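Local coordinates for protein glutathione transferase (Phanerochaete chrysosporium, PDB 4F0C) that binds oxidized glutathione disulfide and, as a glutathione transferase related to the Ure2p proteins of fungi, probably uses glutathione to modify other compounds, at residues Trp19-Leu24 / Leu79-Lys84; Thr103-Phe108 / Gly149-Val154; Ser172-Asn177 / Thr205-Arg210. All coordinates share one frame; numbering follows the deposited sequence. Where two conformers were deposited one is given.

Contact 1: Trp19-Leu24 / Leu79-Lys84; sequences WKVDML and LYIVEK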
loop_
_atom_site.group_PDB
_atom_site.type_symbol
_atom_site.label_atom_id
_atom_site.label_comp_id
_atom_site.label_asym_id
_atom_site.label_seq_id
_atom_site.Cartn_x
_atom_site.Cartn_y
_atom_site.Cartn_z
ATOM N N TRP A 19 -9.945 -8.058 -8.970
ATOM C CA TRP A 19 -9.723 -9.435 -9.468
ATOM C C TRP A 19 -8.834 -10.257 -8.538
ATOM O O TRP A 19 -8.900 -11.480 -8.554
ATOM C CB TRP A 19 -9.204 -9.419 -10.930
ATOM C CG TRP A 19 -10.308 -8.865 -11.799
ATOM C CD1 TRP A 19 -10.434 -7.568 -12.265
ATOM C CD2 TRP A 19 -11.519 -9.553 -12.189
ATOM N NE1 TRP A 19 -11.628 -7.437 -12.952
ATOM C CE2 TRP A 19 -12.305 -8.634 -12.924
ATOM C CE3 TRP A 19 -11.989 -10.864 -12.023
ATOM C CZ2 TRP A 19 -13.561 -8.977 -13.460
ATOM C CZ3 TRP A 19 -13.245 -11.204 -12.574
ATOM C CH2 TRP A 19 -14.011 -10.257 -13.267
ATOM N N LYS A 20 -8.022 -9.589 -7.706
ATOM C CA LYS A 20 -7.294 -10.303 -6.655
ATOM C C LYS A 20 -8.272 -11.042 -5.764
ATOM O O LYS A 20 -8.035 -12.197 -5.376
ATOM C CB LYS A 20 -6.542 -9.337 -5.724
ATOM C CG LYS A 20 -5.501 -8.426 -6.405
ATOM C CD LYS A 20 -5.003 -7.447 -5.317
ATOM C CE LYS A 20 -4.277 -6.226 -5.913
ATOM N NZ LYS A 20 -3.982 -5.250 -4.790
ATOM N N VAL A 21 -9.347 -10.344 -5.388
ATOM C CA VAL A 21 -10.327 -10.904 -4.476
ATOM C C VAL A 21 -11.132 -11.994 -5.187
ATOM O O VAL A 21 -11.384 -13.036 -4.616
ATOM C CB VAL A 21 -11.282 -9.823 -3.960
ATOM C CG1 VAL A 21 -12.304 -10.424 -3.016
ATOM C CG2 VAL A 21 -10.456 -8.733 -3.213
ATOM N N ASP A 22 -11.575 -11.715 -6.412
ATOM C CA ASP A 22 -12.233 -12.750 -7.220
ATOM C C ASP A 22 -11.391 -14.048 -7.260
ATOM O O ASP A 22 -11.920 -15.149 -7.050
ATOM C CB ASP A 22 -12.483 -12.190 -8.630
ATOM C CG ASP A 22 -13.207 -13.178 -9.548
ATOM O OD1 ASP A 22 -12.541 -14.058 -10.156
ATOM O OD2 ASP A 22 -14.437 -13.048 -9.665
ATOM N N MET A 23 -10.086 -13.925 -7.534
ATOM C CA MET A 23 -9.193 -15.105 -7.558
ATOM C C MET A 23 -9.237 -15.885 -6.236
ATOM O O MET A 23 -9.388 -17.099 -6.240
ATOM C CB MET A 23 -7.743 -14.680 -7.796
ATOM C CG MET A 23 -7.457 -14.309 -9.234
ATOM S SD MET A 23 -5.822 -13.574 -9.473
ATOM C CE MET A 23 -6.032 -12.984 -11.164
ATOM N N LEU A 24 -9.083 -15.180 -5.116
ATOM C CA LEU A 24 -9.077 -15.853 -3.810
ATOM C C LEU A 24 -10.404 -16.529 -3.496
ATOM O O LEU A 24 -10.431 -17.650 -2.986
ATOM C CB LEU A 24 -8.670 -14.889 -2.671
ATOM C CG LEU A 24 -8.772 -15.512 -1.256
ATOM C CD1 LEU A 24 -7.765 -16.671 -1.147
ATOM C CD2 LEU A 24 -8.430 -14.435 -0.231
ATOM N N LEU A 79 -6.769 -10.432 3.322
ATOM C CA LEU A 79 -6.469 -10.806 4.702
ATOM C C LEU A 79 -7.721 -11.204 5.457
ATOM O O LEU A 79 -7.699 -12.174 6.211
ATOM C CB LEU A 79 -5.716 -9.657 5.420
ATOM C CG LEU A 79 -4.252 -9.594 4.952
ATOM C CD1 LEU A 79 -3.656 -8.200 5.225
ATOM C CD2 LEU A 79 -3.397 -10.701 5.665
ATOM N N TYR A 80 -8.797 -10.438 5.281
ATOM C CA TYR A 80 -10.068 -10.717 5.954
ATOM C C TYR A 80 -10.527 -12.131 5.577
ATOM O O TYR A 80 -10.859 -12.946 6.440
ATOM C CB TYR A 80 -11.154 -9.709 5.536
ATOM C CG TYR A 80 -12.567 -10.050 6.057
ATOM C CD1 TYR A 80 -12.963 -9.704 7.349
ATOM C CD2 TYR A 80 -13.478 -10.728 5.241
ATOM C CE1 TYR A 80 -14.254 -10.030 7.839
ATOM C CE2 TYR A 80 -14.769 -11.082 5.719
ATOM C CZ TYR A 80 -15.142 -10.720 7.002
ATOM O OH TYR A 80 -16.406 -11.038 7.458
ATOM N N ILE A 81 -10.519 -12.412 4.284
ATOM C CA ILE A 81 -11.011 -13.700 3.815
ATOM C C ILE A 81 -10.184 -14.867 4.370
ATOM O O ILE A 81 -10.748 -15.883 4.831
ATOM C CB ILE A 81 -11.054 -13.752 2.286
ATOM C CG1 ILE A 81 -12.120 -12.777 1.772
ATOM C CG2 ILE A 81 -11.407 -15.199 1.808
ATOM C CD1 ILE A 81 -12.058 -12.529 0.274
ATOM N N VAL A 82 -8.854 -14.758 4.333
ATOM C CA VAL A 82 -8.062 -15.884 4.857
ATOM C C VAL A 82 -8.111 -16.003 6.382
ATOM O O VAL A 82 -8.063 -17.125 6.912
ATOM C CB VAL A 82 -6.586 -15.946 4.356
ATOM C CG1 VAL A 82 -6.550 -16.120 2.826
ATOM C CG2 VAL A 82 -5.767 -14.722 4.818
ATOM N N GLU A 83 -8.180 -14.886 7.099
ATOM C CA GLU A 83 -8.310 -14.992 8.547
ATOM C C GLU A 83 -9.582 -15.753 8.940
ATOM O O GLU A 83 -9.571 -16.630 9.822
ATOM C CB GLU A 83 -8.253 -13.604 9.197
ATOM C CG GLU A 83 -6.822 -13.074 9.283
ATOM C CD GLU A 83 -6.009 -13.778 10.372
ATOM O OE1 GLU A 83 -4.764 -13.742 10.315
ATOM O OE2 GLU A 83 -6.620 -14.360 11.292
ATOM N N LYS A 84 -10.682 -15.444 8.270
ATOM C CA LYS A 84 -11.955 -16.005 8.704
ATOM C C LYS A 84 -12.370 -17.289 8.002
ATOM O O LYS A 84 -13.152 -18.054 8.551
ATOM C CB LYS A 84 -13.082 -14.954 8.584
ATOM C CG LYS A 84 -13.070 -13.952 9.737
ATOM C CD LYS A 84 -14.336 -13.069 9.810
ATOM C CE LYS A 84 -15.648 -13.831 9.912
ATOM N NZ LYS A 84 -15.947 -14.458 11.241
#

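Contact 2: Thr103-Phe108 / Gly149-Val154; sequences TQWLFF and GVLESV. With SO4 (sulfate ion), chain C.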
loop_
_atom_site.group_PDB
_atom_site.type_symbol
_atom_site.label_atom_id
_atom_site.label_comp_id
_atom_site.label_asym_id
_atom_site.label_seq_id
_atom_site.Cartn_x
_atom_site.Cartn_y
_atom_site.Cartn_z
ATOM N N THR A 103 2.318 -10.332 5.436
ATOM C CA THR A 103 1.794 -8.961 5.464
ATOM C C THR A 103 2.761 -7.947 4.839
ATOM O O THR A 103 2.348 -7.043 4.102
ATOM C CB THR A 103 1.382 -8.574 6.893
ATOM O OG1 THR A 103 0.275 -9.386 7.251
ATOM C CG2 THR A 103 0.942 -7.111 7.002
ATOM N N GLN A 104 4.042 -8.095 5.142
ATOM C CA GLN A 104 5.069 -7.263 4.518
ATOM C C GLN A 104 4.990 -7.334 2.980
ATOM O O GLN A 104 4.994 -6.317 2.311
ATOM C CB GLN A 104 6.436 -7.761 4.966
ATOM C CG GLN A 104 7.656 -7.120 4.255
ATOM C CD GLN A 104 8.898 -7.938 4.510
ATOM O OE1 GLN A 104 9.626 -7.691 5.476
ATOM N NE2 GLN A 104 9.123 -8.982 3.655
ATOM N N TRP A 105 4.936 -8.551 2.427
ATOM C CA TRP A 105 4.838 -8.702 0.983
ATOM C C TRP A 105 3.537 -8.114 0.436
ATOM O O TRP A 105 3.537 -7.549 -0.654
ATOM C CB TRP A 105 5.024 -10.167 0.566
ATOM C CG TRP A 105 6.508 -10.524 0.606
ATOM C CD1 TRP A 105 7.163 -11.197 1.596
ATOM C CD2 TRP A 105 7.490 -10.154 -0.363
ATOM N NE1 TRP A 105 8.509 -11.299 1.288
ATOM C CE2 TRP A 105 8.731 -10.658 0.089
ATOM C CE3 TRP A 105 7.431 -9.466 -1.593
ATOM C CZ2 TRP A 105 9.924 -10.497 -0.644
ATOM C CZ3 TRP A 105 8.630 -9.286 -2.327
ATOM C CH2 TRP A 105 9.855 -9.785 -1.830
ATOM N N LEU A 106 2.439 -8.251 1.176
ATOM C CA LEU A 106 1.179 -7.602 0.765
ATOM C C LEU A 106 1.322 -6.072 0.722
ATOM O O LEU A 106 0.836 -5.411 -0.211
ATOM C CB LEU A 106 -0.001 -7.998 1.675
ATOM C CG LEU A 106 -0.428 -9.459 1.512
ATOM C CD1 LEU A 106 -1.322 -9.918 2.700
ATOM C CD2 LEU A 106 -1.182 -9.592 0.187
ATOM N N PHE A 107 1.979 -5.509 1.727
ATOM C CA PHE A 107 2.219 -4.064 1.718
ATOM C C PHE A 107 3.103 -3.665 0.557
ATOM O O PHE A 107 2.910 -2.586 -0.031
ATOM C CB PHE A 107 2.784 -3.544 3.052
ATOM C CG PHE A 107 1.685 -3.188 4.049
ATOM C CD1 PHE A 107 1.001 -1.960 3.950
ATOM C CD2 PHE A 107 1.290 -4.095 5.024
ATOM C CE1 PHE A 107 -0.047 -1.647 4.844
ATOM C CE2 PHE A 107 0.255 -3.792 5.925
ATOM C CZ PHE A 107 -0.424 -2.582 5.833
ATOM N N PHE A 108 4.063 -4.518 0.219
ATOM C CA PHE A 108 4.900 -4.222 -0.957
ATOM C C PHE A 108 4.048 -4.233 -2.237
ATOM O O PHE A 108 4.161 -3.348 -3.091
ATOM C CB PHE A 108 6.110 -5.170 -1.064
ATOM C CG PHE A 108 6.923 -4.964 -2.339
ATOM C CD1 PHE A 108 7.348 -3.704 -2.703
ATOM C CD2 PHE A 108 7.231 -6.032 -3.168
ATOM C CE1 PHE A 108 8.108 -3.486 -3.904
ATOM C CE2 PHE A 108 7.990 -5.838 -4.354
ATOM C CZ PHE A 108 8.423 -4.555 -4.716
ATOM N N GLY A 149 12.594 -6.786 -11.285
ATOM C CA GLY A 149 13.959 -7.091 -10.823
ATOM C C GLY A 149 13.989 -7.513 -9.350
ATOM O O GLY A 149 14.664 -8.480 -8.959
ATOM N N VAL A 150 13.250 -6.792 -8.527
ATOM C CA VAL A 150 13.150 -7.120 -7.102
ATOM C C VAL A 150 12.559 -8.529 -6.917
ATOM O O VAL A 150 13.113 -9.378 -6.176
ATOM C CB VAL A 150 12.311 -6.055 -6.339
ATOM C CG1 VAL A 150 11.984 -6.545 -4.883
ATOM C CG2 VAL A 150 13.044 -4.689 -6.316
ATOM N N LEU A 151 11.444 -8.789 -7.592
ATOM C CA LEU A 151 10.791 -10.109 -7.511
ATOM C C LEU A 151 11.736 -11.195 -8.034
ATOM O O LEU A 151 11.840 -12.272 -7.456
ATOM C CB LEU A 151 9.463 -10.114 -8.286
ATOM C CG LEU A 151 8.357 -9.264 -7.638
ATOM C CD1 LEU A 151 7.186 -9.088 -8.624
ATOM C CD2 LEU A 151 7.890 -9.902 -6.321
ATOM N N GLU A 152 12.466 -10.883 -9.099
ATOM C CA GLU A 152 13.444 -11.822 -9.658
ATOM C C GLU A 152 14.527 -12.193 -8.645
ATOM O O GLU A 152 14.903 -13.367 -8.524
ATOM C CB GLU A 152 14.096 -11.220 -10.903
ATOM C CG GLU A 152 15.085 -12.166 -11.628
ATOM C CD GLU A 152 14.415 -13.341 -12.302
ATOM O OE1 GLU A 152 13.223 -13.252 -12.645
ATOM O OE2 GLU A 152 15.085 -14.373 -12.495
ATOM N N SER A 153 15.013 -11.185 -7.920
ATOM C CA SER A 153 16.094 -11.367 -6.955
ATOM C C SER A 153 15.708 -12.328 -5.835
ATOM O O SER A 153 16.577 -13.006 -5.292
ATOM C CB SER A 153 16.573 -10.026 -6.361
ATOM O OG SER A 153 15.631 -9.490 -5.418
ATOM N N VAL A 154 14.423 -12.407 -5.499
ATOM C CA VAL A 154 14.013 -13.377 -4.471
ATOM C C VAL A 154 13.482 -14.695 -5.041
ATOM O O VAL A 154 13.786 -15.754 -4.491
ATOM C CB VAL A 154 13.006 -12.793 -3.396
ATOM C CG1 VAL A 154 13.495 -11.462 -2.861
ATOM C CG2 VAL A 154 11.608 -12.650 -3.947
HETATM S S SO4 C . 11.886 -11.615 3.063
HETATM O O1 SO4 C . 11.680 -10.159 3.041
HETATM O O2 SO4 C . 12.082 -12.079 4.420
HETATM O O3 SO4 C . 10.704 -12.407 2.652
HETATM O O4 SO4 C . 12.992 -11.887 2.189
#

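Contact 3: Ser172-Asn177 / Thr205-Arg210; sequences SFVIWN and TALITR. With GDS (oxidized glutathione disulfide), chain B.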
loop_
_atom_site.group_PDB
_atom_site.type_symbol
_atom_site.label_atom_id
_atom_site.label_comp_id
_atom_site.label_asym_id
_atom_site.label_seq_id
_atom_site.Cartn_x
_atom_site.Cartn_y
_atom_site.Cartn_z
ATOM N N SER A 172 -1.737 -11.845 -4.678
ATOM C CA SER A 172 -2.001 -10.406 -4.735
ATOM C C SER A 172 -1.279 -9.713 -5.891
ATOM O O SER A 172 -1.736 -8.675 -6.357
ATOM C CB SER A 172 -1.623 -9.730 -3.389
ATOM O OG SER A 172 -0.203 -9.627 -3.296
ATOM N N PHE A 173 -0.175 -10.297 -6.371
ATOM C CA PHE A 173 0.621 -9.695 -7.448
ATOM C C PHE A 173 0.152 -10.061 -8.849
ATOM O O PHE A 173 0.591 -9.442 -9.833
ATOM C CB PHE A 173 2.106 -10.137 -7.364
ATOM C CG PHE A 173 2.896 -9.456 -6.285
ATOM C CD1 PHE A 173 3.664 -8.341 -6.575
ATOM C CD2 PHE A 173 2.916 -9.957 -4.988
ATOM C CE1 PHE A 173 4.409 -7.715 -5.574
ATOM C CE2 PHE A 173 3.651 -9.340 -3.990
ATOM C CZ PHE A 173 4.423 -8.218 -4.288
ATOM N N VAL A 174 -0.691 -11.087 -8.954
ATOM C CA VAL A 174 -0.945 -11.707 -10.250
ATOM C C VAL A 174 -1.585 -10.741 -11.243
ATOM O O VAL A 174 -1.100 -10.607 -12.368
ATOM C CB VAL A 174 -1.814 -12.984 -10.109
ATOM C CG1 VAL A 174 -2.231 -13.489 -11.498
ATOM C CG2 VAL A 174 -1.009 -14.064 -9.369
ATOM N N ILE A 175 -2.670 -10.069 -10.840
ATOM C CA ILE A 175 -3.451 -9.313 -11.841
ATOM C C ILE A 175 -2.653 -8.143 -12.451
ATOM O O ILE A 175 -2.647 -7.978 -13.682
ATOM C CB ILE A 175 -4.864 -8.889 -11.354
ATOM C CG1 ILE A 175 -5.719 -8.386 -12.534
ATOM C CG2 ILE A 175 -4.786 -7.846 -10.210
ATOM C CD1 ILE A 175 -6.156 -9.485 -13.528
ATOM N N TRP A 176 -1.933 -7.384 -11.618
ATOM C CA TRP A 176 -1.112 -6.298 -12.164
ATOM C C TRP A 176 0.073 -6.813 -12.980
ATOM O O TRP A 176 0.490 -6.164 -13.951
ATOM C CB TRP A 176 -0.622 -5.355 -11.069
ATOM C CG TRP A 176 -1.639 -4.311 -10.659
ATOM C CD1 TRP A 176 -2.339 -4.259 -9.476
ATOM C CD2 TRP A 176 -2.064 -3.170 -11.429
ATOM N NE1 TRP A 176 -3.164 -3.163 -9.476
ATOM C CE2 TRP A 176 -3.006 -2.471 -10.649
ATOM C CE3 TRP A 176 -1.712 -2.659 -12.692
ATOM C CZ2 TRP A 176 -3.626 -1.301 -11.093
ATOM C CZ3 TRP A 176 -2.327 -1.493 -13.137
ATOM C CH2 TRP A 176 -3.269 -0.826 -12.341
ATOM N N ASN A 177 0.638 -7.955 -12.598
ATOM C CA ASN A 177 1.734 -8.514 -13.420
ATOM C C ASN A 177 1.238 -8.935 -14.783
ATOM O O ASN A 177 1.925 -8.747 -15.792
ATOM C CB ASN A 177 2.473 -9.669 -12.720
ATOM C CG ASN A 177 3.447 -9.170 -11.660
ATOM O OD1 ASN A 177 3.867 -8.005 -11.685
ATOM N ND2 ASN A 177 3.831 -10.047 -10.739
ATOM N N THR A 205 3.714 -17.841 -14.189
ATOM C CA THR A 205 3.078 -18.859 -15.019
ATOM C C THR A 205 2.431 -19.927 -14.160
ATOM O O THR A 205 1.346 -20.425 -14.481
ATOM C CB THR A 205 4.096 -19.494 -16.019
ATOM O OG1 THR A 205 4.581 -18.458 -16.872
ATOM C CG2 THR A 205 3.451 -20.624 -16.868
ATOM N N ALA A 206 3.095 -20.290 -13.070
ATOM C CA ALA A 206 2.536 -21.294 -12.189
ATOM C C ALA A 206 1.206 -20.765 -11.607
ATOM O O ALA A 206 0.226 -21.507 -11.519
ATOM C CB ALA A 206 3.523 -21.671 -11.085
ATOM N N LEU A 207 1.157 -19.471 -11.288
ATOM C CA LEU A 207 -0.046 -18.865 -10.716
ATOM C C LEU A 207 -1.203 -18.829 -11.705
ATOM O O LEU A 207 -2.303 -19.273 -11.391
ATOM C CB LEU A 207 0.261 -17.446 -10.176
ATOM C CG LEU A 207 1.108 -17.430 -8.898
ATOM C CD1 LEU A 207 1.862 -16.116 -8.706
ATOM C CD2 LEU A 207 0.198 -17.718 -7.685
ATOM N N ILE A 208 -0.968 -18.333 -12.914
ATOM C CA ILE A 208 -2.078 -18.141 -13.847
ATOM C C ILE A 208 -2.564 -19.451 -14.465
ATOM O O ILE A 208 -3.625 -19.482 -15.075
ATOM C CB ILE A 208 -1.749 -17.129 -14.969
ATOM C CG1 ILE A 208 -0.649 -17.662 -15.890
ATOM C CG2 ILE A 208 -1.364 -15.754 -14.376
ATOM C CD1 ILE A 208 -0.344 -16.725 -17.067
ATOM N N THR A 209 -1.806 -20.531 -14.293
ATOM C CA THR A 209 -2.272 -21.829 -14.801
ATOM C C THR A 209 -3.065 -22.614 -13.753
ATOM O O THR A 209 -3.680 -23.622 -14.075
ATOM C CB THR A 209 -1.116 -22.681 -15.423
ATOM O OG1 THR A 209 -0.119 -22.912 -14.434
ATOM C CG2 THR A 209 -0.471 -21.932 -16.546
ATOM N N ARG A 210 -3.086 -22.144 -12.502
ATOM C CA ARG A 210 -3.997 -22.718 -11.518
ATOM C C ARG A 210 -5.450 -22.501 -11.982
ATOM O O ARG A 210 -5.811 -21.396 -12.383
ATOM C CB ARG A 210 -3.815 -22.054 -10.147
ATOM C CG ARG A 210 -2.475 -22.346 -9.452
ATOM C CD ARG A 210 -2.439 -21.655 -8.087
ATOM N NE ARG A 210 -3.516 -22.150 -7.213
ATOM C CZ ARG A 210 -3.456 -23.290 -6.532
ATOM N NH1 ARG A 210 -2.384 -24.075 -6.645
ATOM N NH2 ARG A 210 -4.471 -23.656 -5.753
HETATM N N1 GDS B . -5.252 0.521 -3.061
HETATM C CA1 GDS B . -6.621 0.258 -3.647
HETATM C C1 GDS B . -6.970 -1.283 -3.615
HETATM O OE1 GDS B . -6.039 -2.128 -3.773
HETATM O OE2 GDS B . -8.169 -1.585 -3.354
HETATM C CB1 GDS B . -6.732 0.768 -5.128
HETATM C CG1 GDS B . -8.140 0.497 -5.707
HETATM C CD1 GDS B . -8.246 1.149 -7.049
HETATM O O1 GDS B . -7.348 1.763 -7.601
HETATM N N2 GDS B . -9.480 0.996 -7.646
HETATM C CA2 GDS B . -9.782 1.597 -8.961
HETATM C C2 GDS B . -10.934 2.564 -8.837
HETATM O O2 GDS B . -11.916 2.264 -8.153
HETATM C CB2 GDS B . -10.267 0.521 -9.961
HETATM S SG2 GDS B . -8.882 -0.528 -10.456
HETATM N N3 GDS B . -10.861 3.697 -9.567
HETATM C CA3 GDS B . -11.950 4.632 -9.523
HETATM C C3 GDS B . -11.435 6.056 -9.343
HETATM O OE3 GDS B . -12.238 6.996 -9.528
HETATM O OE4 GDS B . -10.257 6.155 -8.954
HETATM N N4 GDS B . -4.783 2.013 -8.839
HETATM C CA4 GDS B . -3.505 2.088 -8.117
HETATM C C4 GDS B . -3.376 0.824 -7.218
HETATM O OE5 GDS B . -3.907 -0.248 -7.608
HETATM O OE6 GDS B . -2.729 0.978 -6.162
HETATM C C5 GDS B . -4.902 2.508 -10.114
HETATM O O5 GDS B . -3.974 3.031 -10.733
HETATM C CA5 GDS B . -6.254 2.378 -10.803
HETATM N N5 GDS B . -6.444 3.476 -11.792
HETATM C CB5 GDS B . -6.290 1.012 -11.497
HETATM S SG5 GDS B . -7.994 0.611 -12.043
HETATM C CA6 GDS B . -7.792 7.300 -10.995
HETATM C C6 GDS B . -6.496 8.087 -11.443
HETATM O OE7 GDS B . -6.560 9.332 -11.540
HETATM O OE8 GDS B . -5.472 7.405 -11.661
HETATM N N6 GDS B . -8.721 8.204 -10.317
HETATM C CB6 GDS B . -8.404 6.653 -12.273
HETATM C CG6 GDS B . -7.618 5.424 -12.756
HETATM C CD6 GDS B . -7.541 4.362 -11.667
HETATM O O6 GDS B . -8.354 4.215 -10.746
#

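Contact 1: Trp19-Leu24 / Leu79-Lys84
With chi1 at 175°, Leu24 swings CG opposite its own backbone N, while Ile81, at chi1 -67°, turns its CG2 branch into the equivalent position; the two side chains therefore reach toward each other, tip to tip. They join helix 18-28 to helix 74-85 within the thioredoxin-like N-terminal domain, where the two helices run side by side, their short axes 11.0 Å apart and only 19° from parallel. Leu24 CD2 is the atom most in touch with the other helix: it lies 3.7 Å from Ile81 CG2 and equally near Ile81 CB. The Val82 side chain crosses that of Leu24 at about a right angle, CG1 standing 4.0 Å from Leu24 CD2. Branched aliphatic residues suit this buried seam, since their methyl groups fill it without bringing in polar atoms that would need partners. Ile168 of helix 168-172 touches both Leu24 and Val82, so the C-terminal domain adds to the same apolar cluster, whereas Val21 rests on Leu9 of the sheet. Lys20 takes no part in the seam: it forms a salt bridge with Asp75 and touches the bound disulfide. One helical turn before Leu24, Val21 lengthens the seam by setting its CG1 methyl 3.9 Å from Ile81 CD1.

Contact 2: Thr103-Phe108 / Gly149-Val154
Trp105 and Leu151 run antiparallel alongside one another, the indole swinging across so that Leu151 CD2 meets its six-membered end obliquely, 4.1 Å from Trp105 CZ3. Val154, facing Trp105 from the other helix, places its CG2 methyl 4.0 Å from Trp105 CH2, again oblique to the ring. Beside this group Phe108 and Val150 point at each other: with CG anti to the backbone N (chi1 175°), the phenyl group is carried across until CZ stands 4.1 Å from Val150 CG1. Large rings suit this place, since the short axes of helices 96-126 and 134-155, antiparallel to within 25°, are 13.7 Å apart; aromatic side chains span the distance and aliphatic ones receive them. The pair belongs to the helical C-terminal domain of the glutathione transferase fold.

The pyrrole side of the indole does different work. Its NE1 gives a nearly straight bond (168°) to O3 of a sulfate, 2.8 Å away and lying at the ring edge in its plane, while Gln104 NE2 binds sulfate O1 at 2.9 Å in a more bent bond. Arg158 of the same chain and Trp72 of the second subunit also hydrogen-bond this anion, which probably came from the crystallisation liquor. Trp72 of that subunit also meets the Trp105 ring edge to face, placing the contact at the subunit interface. A leucine in place of Trp105 would probably leave the sulfate without one of its N-H donors and open a gap against Leu151 and Val154.

Trp105 is thus amphipathic in use: its hydrocarbon end is packed between helices, and in this crystal its NE1 is satisfied by the sulfate, which suggests a place where an anion can be held.

Contact 3: Ser172-Asn177 / Thr205-Arg210
Beside Val174, which meets Leu207 and Ile208 in the all-helical C-terminal domain of the glutathione transferase fold, helix 174-184 carries a flat group with a different partner: the indole of Trp176, which borders the bound glutathione disulfide. The ligand's CB5 lies 3.6 Å from Trp176 CH2, and its carboxylate oxygen OE5 stands obliquely to the ring. Gln113 and Phe117 of helix 96-126 also touch the indole, and NE1 is hydrogen-bonded to Asn17 OD1, while Asn17 ND2 in turn bonds the ligand; the tryptophan is therefore both a wall of the pocket and linked to another of its residues.

Away from the pocket, Val174 joins helix 174-184 to helix 198-209. Its two methyls divide the work. CG2, anti to the carbonyl carbon, packs 3.6 Å from Leu207 CD1 and almost as close to Leu207 CB, while CG1, anti to the backbone N (chi1 172°), meets Ile208 CG2 at 3.8 Å. A valine suits this place: it forks at the beta carbon, so one short side chain can serve two successive residues where the backbones come near, the CA atoms of Val174 and Leu207 being 7.2 Å apart.

Arg210, which occupies the N-cap position of helix 211-227, forms a salt bridge with Glu27. In the turn before it, Thr205 O accepts two bonds from one residue: Thr209 N at 3.2 Å and Thr209 OG1 at 2.9 Å, arriving from opposite faces of its carbonyl plane.

How the contacts relate
All three contacts join helices through apolar side chains in buried parts of the fold, but their borders differ. Contact 1 belongs to the thioredoxin-like domain, contacts 2 and 3 to the helical one. Contacts 1 and 2 both reach the second subunit, and contact 2, the aromatic member, also takes a polar fringe from a sulfate; contact 3, made by branched aliphatic groups, touches no other protein chain, and part of its Ile208 is exposed. Leu79 against Leu106 links contacts 1 and 2 across successive helices, Met23 against Val174 joins contact 1 to contact 3 between domains, and Phe108 against Phe173 ties contact 2 to contact 3.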